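Local coordinates for putative uncharacterized protein (Dictyostelium purpureum, PDB 4R12) that is nicastrin, probably an essential subunit of gamma-secretase, the endoprotease complex that cleaves integral membrane proteins such as Notch receptors within the membrane, at residues A[44-48]-A[62-66]. Numbering follows the deposited sequence.
Sequences SGILY and YSQQK
Tyr48 and Tyr62 meet ring against ring, with CE2 of Tyr48 4.0 Å from CD1 of Tyr62. The ring centroids lie 4.9 Å apart and the planes are inclined at 48°, an oblique pairing. Of the two rings, Tyr62 offers a face: CD2 of Tyr48 stands 3.9 Å above its plane, over the centre, while the backbone N of Gln64 lies over the opposite face. The two side chains run antiparallel alongside one another, each with CG anti to its own backbone N and reaching out from its backbone toward the other segment. The hydroxyl of Tyr48 hydrogen-bonds Ser55 O, which holds the far end of that ring.

Ile46 extends the contact against the aliphatic part of Gln65. Its CG2 methyl packs 3.6 Å from CG of Gln65 and also touches OH of Tyr62, at 4.1 Å. A bend at chi2 (117°) turns the Gln65 amide alongside Ile46, bringing NE2 3.7 Å from Ile46 CB; the same nitrogen makes a weak hydrogen bond to Asp67 O.

Within the small lobe, the loop 62-66 leads from helix 53-57 into strand 67-72, which pairs in parallel with strand 43-50. Ile68 of that strand touches Ile46, Tyr48 and Tyr62, whereas Leu47 points away from the loop, and its side chain touches Val157 and Ser158 of helix 148-160.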
loop_
_atom_site.group_PDB
_atom_site.type_symbol
_atom_site.label_atom_id
_atom_site.label_comp_id
_atom_site.label_asym_id
_atom_site.label_seq_id
_atom_site.Cartn_x
_atom_site.Cartn_y
_atom_site.Cartn_z
ATOM N N SER A 44 11.715 24.209 16.608
ATOM C CA SER A 44 10.683 25.116 17.086
ATOM C C SER A 44 10.802 26.468 16.399
ATOM O O SER A 44 11.843 26.794 15.848
ATOM C CB SER A 44 10.769 25.280 18.607
ATOM O OG SER A 44 12.029 25.812 18.983
ATOM N N GLY A 45 9.721 27.242 16.420
ATOM C CA GLY A 45 9.710 28.544 15.783
ATOM C C GLY A 45 8.355 29.219 15.851
ATOM O O GLY A 45 7.379 28.644 16.342
ATOM N N ILE A 46 8.304 30.451 15.357
ATOM C CA ILE A 46 7.062 31.208 15.285
ATOM C C ILE A 46 6.194 30.671 14.130
ATOM O O ILE A 46 6.699 30.391 13.040
ATOM C CB ILE A 46 7.350 32.720 15.101
ATOM C CG1 ILE A 46 6.073 33.550 15.219
ATOM C CG2 ILE A 46 8.052 32.989 13.779
ATOM C CD1 ILE A 46 5.586 33.714 16.631
ATOM N N LEU A 47 4.898 30.502 14.377
ATOM C CA LEU A 47 3.993 30.043 13.326
ATOM C C LEU A 47 3.752 31.147 12.301
ATOM O O LEU A 47 3.402 32.270 12.660
ATOM C CB LEU A 47 2.664 29.576 13.921
ATOM C CG LEU A 47 2.694 28.347 14.831
ATOM C CD1 LEU A 47 1.308 28.050 15.354
ATOM C CD2 LEU A 47 3.261 27.145 14.093
ATOM N N TYR A 48 3.966 30.832 11.028
ATOM C CA TYR A 48 3.685 31.771 9.947
ATOM C C TYR A 48 2.819 31.082 8.897
ATOM O O TYR A 48 3.224 30.069 8.331
ATOM C CB TYR A 48 4.975 32.288 9.309
ATOM C CG TYR A 48 4.740 33.214 8.130
ATOM C CD1 TYR A 48 4.536 32.708 6.848
ATOM C CD2 TYR A 48 4.715 34.593 8.298
ATOM C CE1 TYR A 48 4.316 33.547 5.772
ATOM C CE2 TYR A 48 4.496 35.442 7.226
ATOM C CZ TYR A 48 4.296 34.913 5.967
ATOM O OH TYR A 48 4.078 35.752 4.900
ATOM N N TYR A 62 9.954 38.698 5.432
ATOM C CA TYR A 62 9.523 38.601 6.824
ATOM C C TYR A 62 10.681 38.221 7.739
ATOM O O TYR A 62 11.172 37.097 7.684
ATOM C CB TYR A 62 8.390 37.578 6.948
ATOM C CG TYR A 62 7.925 37.295 8.362
ATOM C CD1 TYR A 62 6.966 38.090 8.972
ATOM C CD2 TYR A 62 8.430 36.218 9.077
ATOM C CE1 TYR A 62 6.534 37.829 10.263
ATOM C CE2 TYR A 62 8.006 35.949 10.370
ATOM C CZ TYR A 62 7.057 36.756 10.956
ATOM O OH TYR A 62 6.634 36.487 12.238
ATOM N N SER A 63 11.113 39.153 8.586
ATOM C CA SER A 63 12.241 38.893 9.482
ATOM C C SER A 63 11.998 39.347 10.925
ATOM O O SER A 63 12.932 39.739 11.622
ATOM C CB SER A 63 13.511 39.554 8.935
ATOM O OG SER A 63 13.229 40.816 8.359
ATOM N N GLN A 64 10.745 39.274 11.367
ATOM C CA GLN A 64 10.381 39.558 12.755
ATOM C C GLN A 64 11.032 38.537 13.694
ATOM O O GLN A 64 11.188 38.766 14.896
ATOM C CB GLN A 64 8.851 39.555 12.904
ATOM C CG GLN A 64 8.300 39.353 14.320
ATOM C CD GLN A 64 6.785 39.262 14.339
ATOM O OE1 GLN A 64 6.114 39.781 13.446
ATOM N NE2 GLN A 64 6.239 38.597 15.351
ATOM N N GLN A 65 11.438 37.415 13.118
ATOM C CA GLN A 65 11.959 36.303 13.886
ATOM C C GLN A 65 12.972 35.501 13.076
ATOM O O GLN A 65 12.888 35.438 11.847
ATOM C CB GLN A 65 10.805 35.404 14.328
ATOM C CG GLN A 65 11.225 34.128 15.030
ATOM C CD GLN A 65 10.729 34.083 16.447
ATOM O OE1 GLN A 65 10.486 35.124 17.056
ATOM N NE2 GLN A 65 10.563 32.878 16.985
ATOM N N LYS A 66 13.935 34.903 13.767
ATOM C CA LYS A 66 14.813 33.931 13.140
ATOM C C LYS A 66 14.028 32.642 12.850
ATOM O O LYS A 66 13.729 32.330 11.702
ATOM C CB LYS A 66 16.028 33.644 14.031
ATOM C CG LYS A 66 16.970 32.574 13.487
ATOM C CD LYS A 66 18.027 32.167 14.514
ATOM C CE LYS A 66 19.112 33.228 14.666
ATOM N NZ LYS A 66 19.957 33.366 13.440
#